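Long-range contacts in fructose-2,6-bisphosphatase TIGAR B (Danio rerio, PDB 3E9D), which probably hydrolyses fructose-2,6-bisphosphate, and also fructose-1,6-bisphosphate, by way of a phosphohistidine intermediate, lowering the level of a key activator of glycolysis: residues A[156-161]-A[236-241]; A[222-227]-A[240-245]; A[53-58]-A[80-85]; A[60-65]-A[179-184]. One frame throughout, in Å; residues are numbered along the deposited sequence.

Interaction 1 of 4, residues A[156-161]-A[236-241]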
loop_
_atom_site.group_PDB
_atom_site.type_symbol
_atom_site.label_atom_id
_atom_site.label_comp_id
_atom_site.label_asym_id
_atom_site.label_seq_id
_atom_site.Cartn_x
_atom_site.Cartn_y
_atom_site.Cartn_z
ATOM N N SER A 156 3.412 1.897 -25.234
ATOM C CA SER A 156 2.331 2.884 -25.268
ATOM C C SER A 156 2.858 4.288 -24.994
ATOM O O SER A 156 4.042 4.475 -24.681
ATOM C CB SER A 156 1.276 2.541 -24.213
ATOM O OG SER A 156 1.107 1.142 -24.084
ATOM N N GLU A 157 1.966 5.267 -25.108
ATOM C CA GLU A 157 2.243 6.621 -24.658
ATOM C C GLU A 157 1.848 6.745 -23.191
ATOM O O GLU A 157 0.901 6.085 -22.741
ATOM C CB GLU A 157 1.469 7.643 -25.492
ATOM C CG GLU A 157 2.088 9.035 -25.485
ATOM C CD GLU A 157 3.054 9.258 -26.634
ATOM O OE1 GLU A 157 2.618 9.153 -27.806
ATOM O OE2 GLU A 157 4.245 9.555 -26.362
ATOM N N ALA A 158 2.580 7.587 -22.456
ATOM C CA ALA A 158 2.275 7.890 -21.057
ATOM C C ALA A 158 1.103 8.871 -20.982
ATOM O O ALA A 158 1.223 9.994 -20.458
ATOM C CB ALA A 158 3.508 8.434 -20.335
ATOM N N ASP A 159 -0.027 8.428 -21.539
ATOM C CA ASP A 159 -1.277 9.175 -21.506
ATOM C C ASP A 159 -2.104 8.732 -20.303
ATOM O O ASP A 159 -1.783 7.744 -19.641
ATOM C CB ASP A 159 -2.055 9.009 -22.820
ATOM C CG ASP A 159 -2.191 7.549 -23.250
ATOM O OD1 ASP A 159 -2.337 6.662 -22.375
ATOM O OD2 ASP A 159 -2.155 7.289 -24.478
ATOM N N GLN A 160 -3.165 9.468 -20.014
ATOM C CA GLN A 160 -3.856 9.266 -18.762
ATOM C C GLN A 160 -4.836 8.080 -18.770
ATOM O O GLN A 160 -5.521 7.859 -19.748
ATOM C CB GLN A 160 -4.576 10.534 -18.355
ATOM C CG GLN A 160 -4.976 10.457 -16.907
ATOM C CD GLN A 160 -5.846 11.581 -16.499
ATOM O OE1 GLN A 160 -5.459 12.745 -16.606
ATOM N NE2 GLN A 160 -7.032 11.250 -16.002
ATOM N N PRO A 161 -4.886 7.308 -17.671
ATOM C CA PRO A 161 -5.917 6.275 -17.539
ATOM C C PRO A 161 -7.315 6.888 -17.392
ATOM O O PRO A 161 -7.449 8.092 -17.139
ATOM C CB PRO A 161 -5.518 5.548 -16.254
ATOM C CG PRO A 161 -4.738 6.561 -15.477
ATOM C CD PRO A 161 -3.952 7.285 -16.532
ATOM N N ALA A 236 11.043 -1.096 -13.436
ATOM C CA ALA A 236 9.863 -0.350 -13.845
ATOM C C ALA A 236 10.276 0.745 -14.816
ATOM O O ALA A 236 11.120 1.583 -14.497
ATOM C CB ALA A 236 9.153 0.257 -12.634
ATOM N N THR A 237 9.703 0.725 -16.007
ATOM C CA THR A 237 9.949 1.777 -16.974
ATOM C C THR A 237 8.871 2.867 -16.868
ATOM O O THR A 237 9.140 4.034 -17.142
ATOM C CB THR A 237 9.961 1.238 -18.384
ATOM O OG1 THR A 237 8.796 0.441 -18.579
ATOM C CG2 THR A 237 11.226 0.385 -18.626
ATOM N N ARG A 238 7.661 2.474 -16.476
ATOM C CA ARG A 238 6.580 3.433 -16.267
ATOM C C ARG A 238 5.832 3.094 -14.983
ATOM O O ARG A 238 5.544 1.930 -14.723
ATOM C CB ARG A 238 5.629 3.424 -17.452
ATOM C CG ARG A 238 4.475 4.428 -17.337
ATOM C CD ARG A 238 3.709 4.482 -18.648
ATOM N NE ARG A 238 4.622 4.797 -19.745
ATOM C CZ ARG A 238 4.349 4.624 -21.035
ATOM N NH1 ARG A 238 3.173 4.139 -21.416
ATOM N NH2 ARG A 238 5.258 4.952 -21.946
ATOM N N ILE A 239 5.574 4.118 -14.172
ATOM C CA ILE A 239 4.713 4.018 -12.999
ATOM C C ILE A 239 3.646 5.110 -13.164
ATOM O O ILE A 239 3.972 6.297 -13.331
ATOM C CB ILE A 239 5.521 4.197 -11.688
ATOM C CG1 ILE A 239 6.666 3.162 -11.631
ATOM C CG2 ILE A 239 4.595 4.104 -10.460
ATOM C CD1 ILE A 239 7.676 3.390 -10.525
ATOM N N GLN A 240 2.381 4.711 -13.172
ATOM C CA GLN A 240 1.287 5.659 -13.331
ATOM C C GLN A 240 0.452 5.665 -12.060
ATOM O O GLN A 240 -0.149 4.646 -11.700
ATOM C CB GLN A 240 0.407 5.301 -14.543
ATOM C CG GLN A 240 -0.924 6.111 -14.647
ATOM C CD GLN A 240 -0.736 7.515 -15.231
ATOM O OE1 GLN A 240 -0.130 7.672 -16.286
ATOM N NE2 GLN A 240 -1.257 8.537 -14.544
ATOM N N GLY A 241 0.411 6.812 -11.386
ATOM C CA GLY A 241 -0.513 6.988 -10.280
ATOM C C GLY A 241 -1.930 7.096 -10.816
ATOM O O GLY A 241 -2.157 7.727 -11.837
#
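The guanidinium of Arg238 packs against an inverse gamma turn centred on Ala158, and one hydrogen bond joins the two segments. NH2 of Arg238 gives it to the backbone O of Ser156 at 3.0 Å, with an N-H...O angle of 161°. The oxygen sits in the guanidinium plane, but the donor stands above the carbonyl plane, 49° out of it. One face of the guanidinium is met near its rim by the backbone N of Ala158, while CB of Ala158 touches NE at 3.8 Å; the bend of the arginine chain at chi3 (-56°) places NE there. The turn itself is closed by Asp159 N bonding to Glu157 O at 2.8 Å.

Farther along both segments, Pro161 and Gln240 reach toward each other tip to tip: CD of the proline packs on the amide carbon CD of Gln240 at 3.5 Å and on NE2 at 3.6 Å. That amide is held by its own backbone, NE2 bonding to Gly241 O at 3.0 Å. Cys201 lies alongside, touched by both Ala158 and Gln240.

The contact pins the loop between helix 125-146 and strand 177-182 against strand 233-246 at the protein surface. The carboxylates of Glu157 and Asp159 are not in contact with the guanidinium, so Arg238 is held here through a backbone carbonyl, with at most a diffuse electrostatic pull from the acids.

Interaction 2 of 4, residues A[222-227]-A[240-245]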
loop_
_atom_site.group_PDB
_atom_site.type_symbol
_atom_site.label_atom_id
_atom_site.label_comp_id
_atom_site.label_asym_id
_atom_site.label_seq_id
_atom_site.Cartn_x
_atom_site.Cartn_y
_atom_site.Cartn_z
ATOM N N ARG A 222 -3.964 3.369 -5.963
ATOM C CA ARG A 222 -3.735 2.524 -7.135
ATOM C C ARG A 222 -2.639 3.093 -8.024
ATOM O O ARG A 222 -2.682 4.282 -8.363
ATOM C CB ARG A 222 -5.023 2.350 -7.966
ATOM C CG ARG A 222 -4.871 1.285 -9.117
ATOM C CD ARG A 222 -6.080 1.174 -10.076
ATOM N NE ARG A 222 -7.353 0.645 -9.513
ATOM C CZ ARG A 222 -7.401 -0.131 -8.460
ATOM N NH1 ARG A 222 -6.252 -0.437 -7.915
ATOM N NH2 ARG A 222 -8.545 -0.598 -7.950
ATOM N N PHE A 223 -1.678 2.234 -8.383
ATOM C CA PHE A 223 -0.639 2.547 -9.353
ATOM C C PHE A 223 -0.653 1.454 -10.419
ATOM O O PHE A 223 -0.978 0.302 -10.124
ATOM C CB PHE A 223 0.767 2.585 -8.706
ATOM C CG PHE A 223 0.975 3.743 -7.760
ATOM C CD1 PHE A 223 1.651 4.884 -8.186
ATOM C CD2 PHE A 223 0.501 3.690 -6.445
ATOM C CE1 PHE A 223 1.839 5.980 -7.322
ATOM C CE2 PHE A 223 0.693 4.772 -5.565
ATOM C CZ PHE A 223 1.368 5.925 -6.017
ATOM N N ILE A 224 -0.315 1.837 -11.650
ATOM C CA ILE A 224 -0.081 0.893 -12.722
ATOM C C ILE A 224 1.420 0.880 -13.029
ATOM O O ILE A 224 2.031 1.950 -13.266
ATOM C CB ILE A 224 -0.850 1.293 -14.016
ATOM C CG1 ILE A 224 -2.312 1.702 -13.719
ATOM C CG2 ILE A 224 -0.764 0.156 -15.061
ATOM C CD1 ILE A 224 -3.137 0.633 -12.975
ATOM N N PHE A 225 2.006 -0.319 -13.026
ATOM C CA PHE A 225 3.440 -0.499 -13.293
ATOM C C PHE A 225 3.649 -1.142 -14.655
ATOM O O PHE A 225 2.926 -2.065 -15.044
ATOM C CB PHE A 225 4.057 -1.444 -12.260
ATOM C CG PHE A 225 4.142 -0.873 -10.875
ATOM C CD1 PHE A 225 5.349 -0.350 -10.408
ATOM C CD2 PHE A 225 3.030 -0.862 -10.033
ATOM C CE1 PHE A 225 5.458 0.162 -9.110
ATOM C CE2 PHE A 225 3.115 -0.318 -8.739
ATOM C CZ PHE A 225 4.333 0.181 -8.274
ATOM N N THR A 226 4.644 -0.658 -15.381
ATOM C CA THR A 226 5.131 -1.383 -16.546
ATOM C C THR A 226 6.579 -1.747 -16.270
ATOM O O THR A 226 7.396 -0.875 -15.946
ATOM C CB THR A 226 5.007 -0.553 -17.829
ATOM O OG1 THR A 226 3.616 -0.336 -18.101
ATOM C CG2 THR A 226 5.639 -1.288 -19.005
ATOM N N ILE A 227 6.882 -3.037 -16.373
ATOM C CA ILE A 227 8.210 -3.534 -16.044
ATOM C C ILE A 227 8.872 -4.197 -17.259
ATOM O O ILE A 227 8.191 -4.857 -18.068
ATOM C CB ILE A 227 8.219 -4.453 -14.796
ATOM C CG1 ILE A 227 7.348 -5.689 -14.996
ATOM C CG2 ILE A 227 7.747 -3.676 -13.513
ATOM C CD1 ILE A 227 7.543 -6.773 -13.876
ATOM N N GLN A 240 2.381 4.711 -13.172
ATOM C CA GLN A 240 1.287 5.659 -13.331
ATOM C C GLN A 240 0.452 5.665 -12.060
ATOM O O GLN A 240 -0.149 4.646 -11.700
ATOM C CB GLN A 240 0.407 5.301 -14.543
ATOM C CG GLN A 240 -0.924 6.111 -14.647
ATOM C CD GLN A 240 -0.736 7.515 -15.231
ATOM O OE1 GLN A 240 -0.130 7.672 -16.286
ATOM N NE2 GLN A 240 -1.257 8.537 -14.544
ATOM N N GLY A 241 0.411 6.812 -11.386
ATOM C CA GLY A 241 -0.513 6.988 -10.280
ATOM C C GLY A 241 -1.930 7.096 -10.816
ATOM O O GLY A 241 -2.157 7.727 -11.837
ATOM N N VAL A 242 -2.884 6.452 -10.157
ATOM C CA VAL A 242 -4.300 6.558 -10.582
ATOM C C VAL A 242 -5.114 7.326 -9.538
ATOM O O VAL A 242 -5.732 8.338 -9.856
ATOM C CB VAL A 242 -4.923 5.167 -10.896
ATOM C CG1 VAL A 242 -6.362 5.280 -11.410
ATOM C CG2 VAL A 242 -4.041 4.382 -11.910
ATOM N N PHE A 243 -5.104 6.852 -8.293
ATOM C CA PHE A 243 -5.736 7.567 -7.183
ATOM C C PHE A 243 -4.999 7.233 -5.890
ATOM O O PHE A 243 -4.312 6.193 -5.802
ATOM C CB PHE A 243 -7.260 7.309 -7.095
ATOM C CG PHE A 243 -7.659 5.827 -7.039
ATOM C CD1 PHE A 243 -7.628 5.128 -5.831
ATOM C CD2 PHE A 243 -8.095 5.162 -8.191
ATOM C CE1 PHE A 243 -8.028 3.777 -5.752
ATOM C CE2 PHE A 243 -8.499 3.800 -8.145
ATOM C CZ PHE A 243 -8.464 3.108 -6.925
ATOM N N ILE A 244 -5.102 8.134 -4.911
ATOM C CA ILE A 244 -4.367 8.007 -3.650
ATOM C C ILE A 244 -5.314 8.248 -2.482
ATOM O O ILE A 244 -6.068 9.234 -2.476
ATOM C CB ILE A 244 -3.188 9.031 -3.535
ATOM C CG1 ILE A 244 -2.233 8.977 -4.738
ATOM C CG2 ILE A 244 -2.409 8.867 -2.196
ATOM C CD1 ILE A 244 -1.362 7.761 -4.784
ATOM N N ASN A 245 -5.265 7.345 -1.505
ATOM C CA ASN A 245 -6.033 7.449 -0.247
ATOM C C ASN A 245 -7.537 7.655 -0.438
ATOM O O ASN A 245 -8.176 8.418 0.297
ATOM C CB ASN A 245 -5.449 8.544 0.645
ATOM C CG ASN A 245 -4.021 8.252 1.065
ATOM O OD1 ASN A 245 -3.537 7.123 0.932
ATOM N ND2 ASN A 245 -3.342 9.266 1.596
#
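Four backbone hydrogen bonds join Arg222 and Ile224 to Gln240, Val242 and Phe243. Ile224 and Gln240 exchange a pair, Ile224 N to Gln240 O and Gln240 N to Ile224 O, both 2.8 Å. Arg222 instead faces two residues: its O accepts from Val242 N, and its N gives to Phe243 O, again at 2.8 Å each. This classic beta bulge shifts the register by one in the antiparallel hairpin. Between the two bonded sites Phe223 faces Gly241, and CA of Phe223 adds a C-H...O contact to Gln240 O at 3.2 Å.

The aromatic contact belongs to the bulge. CB of Arg222 stands over the face of the Phe243 ring, 3.8 Å from its centroid, in a CH-pi contact. The guanidinium turns one face to CZ of the same ring, the two planes 66° apart, and NE approaches CE2 to 3.6 Å.

Among apolar groups, CZ of Phe223 meets CD1 of Ile244 at 3.5 Å on one face of the sheet; on the other, CG1 of Ile224 meets CG2 of Val242 at 3.7 Å.

Arg222 is buried, and its NH2 bonds to the carbonyl O of Ala167. The ring thus packs against the aliphatic root and guanidinium face of an arginine whose NH2 is satisfied by that carbonyl, which probably eases the burial of its charge.

Interaction 3 of 4, residues A[53-58]-A[80-85]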
loop_
_atom_site.group_PDB
_atom_site.type_symbol
_atom_site.label_atom_id
_atom_site.label_comp_id
_atom_site.label_asym_id
_atom_site.label_seq_id
_atom_site.Cartn_x
_atom_site.Cartn_y
_atom_site.Cartn_z
ATOM N N ASN A 53 -3.069 -11.617 -7.525
ATOM C CA ASN A 53 -2.038 -11.790 -6.515
ATOM C C ASN A 53 -2.385 -10.953 -5.311
ATOM O O ASN A 53 -2.892 -9.843 -5.466
ATOM C CB ASN A 53 -0.691 -11.310 -7.061
ATOM C CG ASN A 53 -0.265 -12.060 -8.310
ATOM O OD1 ASN A 53 -0.642 -11.695 -9.430
ATOM N ND2 ASN A 53 0.496 -13.127 -8.121
ATOM N N VAL A 54 -2.117 -11.474 -4.114
ATOM C CA VAL A 54 -2.420 -10.737 -2.889
ATOM C C VAL A 54 -1.242 -10.829 -1.891
ATOM O O VAL A 54 -0.761 -11.928 -1.575
ATOM C CB VAL A 54 -3.704 -11.244 -2.202
ATOM C CG1 VAL A 54 -3.946 -10.472 -0.888
ATOM C CG2 VAL A 54 -4.922 -11.134 -3.114
ATOM N N PHE A 55 -0.822 -9.676 -1.381
ATOM C CA PHE A 55 0.315 -9.564 -0.467
ATOM C C PHE A 55 -0.129 -8.784 0.760
ATOM O O PHE A 55 -0.771 -7.726 0.644
ATOM C CB PHE A 55 1.494 -8.867 -1.154
ATOM C CG PHE A 55 1.864 -9.497 -2.469
ATOM C CD1 PHE A 55 2.615 -10.656 -2.496
ATOM C CD2 PHE A 55 1.389 -8.970 -3.670
ATOM C CE1 PHE A 55 2.921 -11.284 -3.708
ATOM C CE2 PHE A 55 1.693 -9.589 -4.897
ATOM C CZ PHE A 55 2.460 -10.746 -4.910
ATOM N N VAL A 56 0.201 -9.302 1.934
ATOM C CA VAL A 56 -0.231 -8.670 3.177
ATOM C C VAL A 56 0.919 -8.684 4.151
ATOM O O VAL A 56 1.731 -9.620 4.144
ATOM C CB VAL A 56 -1.406 -9.462 3.826
ATOM C CG1 VAL A 56 -2.090 -8.615 4.886
ATOM C CG2 VAL A 56 -2.426 -9.887 2.759
ATOM N N SER A 57 0.972 -7.693 5.034
ATOM C CA SER A 57 1.939 -7.773 6.123
ATOM C C SER A 57 1.608 -8.960 7.056
ATOM O O SER A 57 0.504 -9.523 7.007
ATOM C CB SER A 57 2.026 -6.454 6.884
ATOM O OG SER A 57 1.202 -6.429 8.023
ATOM N N ASN A 58 2.597 -9.337 7.861
ATOM C CA ASN A 58 2.491 -10.385 8.865
ATOM C C ASN A 58 1.628 -9.991 10.084
ATOM O O ASN A 58 1.428 -10.812 10.972
ATOM C CB ASN A 58 3.924 -10.711 9.367
ATOM C CG ASN A 58 4.612 -9.485 9.961
ATOM O OD1 ASN A 58 4.784 -8.481 9.282
ATOM N ND2 ASN A 58 4.986 -9.554 11.241
ATOM N N GLU A 80 -3.995 -17.075 -3.665
ATOM C CA GLU A 80 -3.484 -17.242 -2.300
ATOM C C GLU A 80 -3.010 -15.919 -1.687
ATOM O O GLU A 80 -2.443 -15.070 -2.359
ATOM C CB GLU A 80 -2.418 -18.351 -2.179
ATOM C CG GLU A 80 -1.061 -18.007 -2.768
ATOM C CD GLU A 80 0.049 -18.966 -2.329
ATOM O OE1 GLU A 80 0.283 -19.137 -1.103
ATOM O OE2 GLU A 80 0.717 -19.527 -3.227
ATOM N N MET A 81 -3.279 -15.746 -0.406
ATOM C CA MET A 81 -2.787 -14.601 0.327
ATOM C C MET A 81 -1.331 -14.884 0.723
ATOM O O MET A 81 -1.071 -15.846 1.419
ATOM C CB MET A 81 -3.676 -14.405 1.549
ATOM C CG MET A 81 -3.449 -13.154 2.322
ATOM S SD MET A 81 -4.572 -12.996 3.743
ATOM C CE MET A 81 -6.138 -13.058 2.912
ATOM N N ILE A 82 -0.389 -14.060 0.265
ATOM C CA ILE A 82 1.031 -14.199 0.628
ATOM C C ILE A 82 1.371 -13.215 1.749
ATOM O O ILE A 82 1.227 -12.001 1.585
ATOM C CB ILE A 82 1.981 -13.910 -0.596
ATOM C CG1 ILE A 82 1.637 -14.778 -1.812
ATOM C CG2 ILE A 82 3.464 -14.029 -0.220
ATOM C CD1 ILE A 82 1.833 -16.234 -1.606
ATOM N N LEU A 83 1.815 -13.741 2.887
ATOM C CA LEU A 83 2.260 -12.891 3.986
ATOM C C LEU A 83 3.689 -12.448 3.715
ATOM O O LEU A 83 4.554 -13.281 3.443
ATOM C CB LEU A 83 2.172 -13.650 5.309
ATOM C CG LEU A 83 0.808 -13.731 6.035
ATOM C CD1 LEU A 83 -0.391 -13.821 5.117
ATOM C CD2 LEU A 83 0.806 -14.881 7.040
ATOM N N ASP A 84 3.942 -11.146 3.742
ATOM C CA ASP A 84 5.296 -10.653 3.556
ATOM C C ASP A 84 5.652 -9.667 4.660
ATOM O O ASP A 84 5.118 -8.564 4.694
ATOM C CB ASP A 84 5.500 -10.024 2.165
ATOM C CG ASP A 84 6.998 -9.787 1.835
ATOM O OD1 ASP A 84 7.837 -9.718 2.783
ATOM O OD2 ASP A 84 7.337 -9.660 0.626
ATOM N N PRO A 85 6.575 -10.061 5.563
ATOM C CA PRO A 85 6.990 -9.196 6.657
ATOM C C PRO A 85 7.581 -7.862 6.186
ATOM O O PRO A 85 7.616 -6.916 6.967
ATOM C CB PRO A 85 8.061 -10.020 7.370
ATOM C CG PRO A 85 7.741 -11.446 7.013
ATOM C CD PRO A 85 7.290 -11.357 5.590
HETATM O O HOH W 1 -1.004 -14.255 -4.111
#
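Met81 holds CG anti to its backbone N (chi1 -171°), while CG2 of Val56 stands anti to its own carbonyl carbon; these settings bring the two atoms to 3.5 Å, tighter than usual van der Waals contact. SD of Met81 lies a little farther from the same methyl. On the other face of the sheet, Phe55 and Ile82 lie side by side and point the same way. CG of Phe55 and CG1 of Ile82 are each anti to the carbonyl carbon, and CD1 of Phe55 touches CB of Ile82 at 3.8 Å.

Three backbone hydrogen bonds join the parallel strands. Val54 O accepts from Ile82 N at 2.8 Å, Ile82 O from Val56 N at 2.9 Å, and Val56 O from Asp84 N at 2.7 Å, the last with an N-H...O angle of 170°. C-H...O contacts run beside them, including CA of Phe55 to Ile82 O at 3.3 Å. At the start of the strands a water accepts from Val54 N. Past their ends OD1 of Asn58 rests 3.5 Å from CA of Pro85; this oxygen and the N of Asn58 are buried there without a polar partner in the model.

Phe55 also packs on helix 125-146, while Val56 and Met81 meet helix 60-71. Ser57, just past the strand, bonds through OG to His183. This is the beta-alpha-beta unit of strand 53-56, helix 60-71 and edge strand 81-83, within the histidine phosphatase fold and ending beside its active site.

Interaction 4 of 4, residues A[60-65]-A[179-184]. With PO4 (phosphate ion), chain C.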
loop_
_atom_site.group_PDB
_atom_site.type_symbol
_atom_site.label_atom_id
_atom_site.label_comp_id
_atom_site.label_asym_id
_atom_site.label_seq_id
_atom_site.Cartn_x
_atom_site.Cartn_y
_atom_site.Cartn_z
ATOM N N GLN A 60 -1.633 -8.934 12.402
ATOM C CA GLN A 60 -3.015 -9.419 12.456
ATOM C C GLN A 60 -4.020 -8.423 11.859
ATOM O O GLN A 60 -4.891 -8.822 11.079
ATOM C CB GLN A 60 -3.410 -9.776 13.898
ATOM C CG GLN A 60 -4.869 -10.185 14.030
ATOM C CD GLN A 60 -5.287 -10.591 15.434
ATOM O OE1 GLN A 60 -4.731 -10.127 16.441
ATOM N NE2 GLN A 60 -6.291 -11.455 15.507
ATOM N N ARG A 61 -3.896 -7.139 12.211
ATOM C CA ARG A 61 -4.851 -6.123 11.733
ATOM C C ARG A 61 -4.920 -6.077 10.200
ATOM O O ARG A 61 -5.990 -5.854 9.632
ATOM C CB ARG A 61 -4.562 -4.727 12.329
ATOM C CG ARG A 61 -3.152 -4.151 12.061
ATOM C CD ARG A 61 -2.828 -3.073 13.109
ATOM N NE ARG A 61 -1.555 -2.379 12.888
ATOM C CZ ARG A 61 -0.389 -2.754 13.422
ATOM N NH1 ARG A 61 -0.329 -3.829 14.196
ATOM N NH2 ARG A 61 0.713 -2.043 13.194
ATOM N N ALA A 62 -3.773 -6.294 9.553
ATOM C CA ALA A 62 -3.661 -6.294 8.088
ATOM C C ALA A 62 -4.167 -7.612 7.484
ATOM O O ALA A 62 -4.952 -7.621 6.501
ATOM C CB ALA A 62 -2.185 -6.023 7.669
ATOM N N ILE A 63 -3.727 -8.731 8.072
ATOM C CA ILE A 63 -4.235 -10.046 7.664
ATOM C C ILE A 63 -5.775 -10.128 7.698
ATOM O O ILE A 63 -6.391 -10.605 6.746
ATOM C CB ILE A 63 -3.629 -11.190 8.513
ATOM C CG1 ILE A 63 -2.105 -11.241 8.273
ATOM C CG2 ILE A 63 -4.317 -12.550 8.165
ATOM C CD1 ILE A 63 -1.334 -11.992 9.316
ATOM N N GLN A 64 -6.379 -9.672 8.792
ATOM C CA GLN A 64 -7.852 -9.666 8.908
ATOM C C GLN A 64 -8.538 -8.824 7.830
ATOM O O GLN A 64 -9.576 -9.208 7.302
ATOM C CB GLN A 64 -8.265 -9.137 10.266
ATOM C CG GLN A 64 -7.950 -10.046 11.414
ATOM C CD GLN A 64 -8.381 -9.417 12.713
ATOM O OE1 GLN A 64 -7.765 -8.468 13.194
ATOM N NE2 GLN A 64 -9.474 -9.927 13.279
ATOM N N THR A 65 -7.950 -7.670 7.523
ATOM C CA THR A 65 -8.476 -6.780 6.503
ATOM C C THR A 65 -8.403 -7.452 5.141
ATOM O O THR A 65 -9.393 -7.475 4.390
ATOM C CB THR A 65 -7.714 -5.434 6.498
ATOM O OG1 THR A 65 -7.875 -4.818 7.778
ATOM C CG2 THR A 65 -8.248 -4.477 5.388
ATOM N N LEU A 179 -3.082 -7.034 -5.073
ATOM C CA LEU A 179 -3.590 -6.320 -3.897
ATOM C C LEU A 179 -2.518 -6.324 -2.828
ATOM O O LEU A 179 -1.884 -7.346 -2.592
ATOM C CB LEU A 179 -4.855 -7.001 -3.362
ATOM C CG LEU A 179 -5.476 -6.484 -2.055
ATOM C CD1 LEU A 179 -5.989 -5.046 -2.276
ATOM C CD2 LEU A 179 -6.641 -7.421 -1.626
ATOM N N MET A 180 -2.299 -5.178 -2.190
ATOM C CA MET A 180 -1.301 -5.059 -1.141
ATOM C C MET A 180 -2.043 -4.481 0.056
ATOM O O MET A 180 -2.691 -3.448 -0.067
ATOM C CB MET A 180 -0.148 -4.142 -1.601
ATOM C CG MET A 180 0.849 -3.706 -0.507
ATOM S SD MET A 180 2.036 -2.440 -1.124
ATOM C CE MET A 180 2.221 -1.482 0.373
ATOM N N VAL A 181 -1.953 -5.145 1.211
ATOM C CA VAL A 181 -2.617 -4.648 2.428
ATOM C C VAL A 181 -1.544 -4.388 3.483
ATOM O O VAL A 181 -0.786 -5.287 3.832
ATOM C CB VAL A 181 -3.754 -5.594 2.926
ATOM C CG1 VAL A 181 -4.470 -4.998 4.158
ATOM C CG2 VAL A 181 -4.785 -5.804 1.801
ATOM N N SER A 182 -1.490 -3.153 3.972
ATOM C CA SER A 182 -0.388 -2.699 4.803
ATOM C C SER A 182 -0.820 -1.613 5.814
ATOM O O SER A 182 -1.960 -1.607 6.305
ATOM C CB SER A 182 0.784 -2.220 3.902
ATOM O OG SER A 182 1.978 -1.958 4.645
ATOM N N HIS A 183 0.104 -0.707 6.117
ATOM C CA HIS A 183 -0.010 0.168 7.264
ATOM C C HIS A 183 0.272 1.626 6.873
ATOM O O HIS A 183 0.966 1.876 5.887
ATOM C CB HIS A 183 0.970 -0.300 8.334
ATOM C CG HIS A 183 0.772 -1.727 8.722
ATOM N ND1 HIS A 183 -0.063 -2.101 9.749
ATOM C CD2 HIS A 183 1.265 -2.872 8.195
ATOM C CE1 HIS A 183 -0.070 -3.419 9.846
ATOM N NE2 HIS A 183 0.732 -3.909 8.915
ATOM N N GLY A 184 -0.250 2.560 7.666
ATOM C CA GLY A 184 -0.289 3.962 7.297
ATOM C C GLY A 184 1.066 4.597 7.061
ATOM O O GLY A 184 1.290 5.200 6.017
HETATM P P PO4 C . -1.014 1.427 11.434
HETATM O O1 PO4 C . -0.556 0.003 11.620
HETATM O O2 PO4 C . -1.454 1.717 10.018
HETATM O O3 PO4 C . -2.194 1.722 12.331
HETATM O O4 PO4 C . 0.094 2.378 11.832
#
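Phosphate O1 is gripped by three N-H groups: NE and NH2 of Arg61 and ND1 of His183, each at 2.9 Å. The oxygen lies at the guanidinium edge and near the plane of the imidazole, so both flat groups direct their donors at one atom. Their planes are 67° apart and the side chains cross at about a right angle, with CE1 of His183 over one guanidinium face near its rim. Arg61 reaches the ion with its chain extended from CG to NE, starting from CG placed between the backbone N and the carbonyl carbon (chi1 58°). A second phosphate oxygen, O2, accepts from Gly184 N at 2.8 Å, with a nearly straight N-H...O angle of 174°. That amide opens the helix for which His183 is the N-cap residue, a position that would favour an anion.

Behind the polar layer, helix 60-71 packs on strand 177-182. CB of Ala62 lies 3.8 Å from NE2 of His183, CG1 of Val181 touches the carbonyl O of Ala62 at 3.5 Å, and the same methyl meets CG2 of Thr65 at 4.0 Å. Thr65 OG1 bonds to Arg61 O within the helix.

Second-shell bonds orient the donors: His183 NE2 pairs with Ser57 OG, and Arg61 NH2 also bonds to Gly24 O. The ion, probably from the crystallisation liquor, is also bonded by Arg10 NE and Asn17 ND2. The site adjoins His11, which becomes phosphorylated in the catalytic intermediate, and Glu89, the inferred proton donor/acceptor; this is the phosphate pocket of the histidine phosphatases, with His183 the probable transition-state stabiliser.

From the N terminus, interaction 3 comes first: strand 53-56 closes on strand 81-83 around helix 60-71. Interaction 4 opens on that helix and crosses interaction 3, running on to strand 177-182 and so tying the helix to the middle of the sheet; the two touch where Ser57 meets His183. Interaction 1 starts later, in the loop before strand 177-182, and crosses interaction 4 on its way to strand 233-246. Interaction 2 opens within the span of interaction 1 and ends on the same stretch, closing the hairpin 220-230/233-246 and sharing Gln240 and Gly241 with it. All four reach the same mixed sheet, interactions 1 and 3 at its two outermost strands, their centres about 26 Å apart.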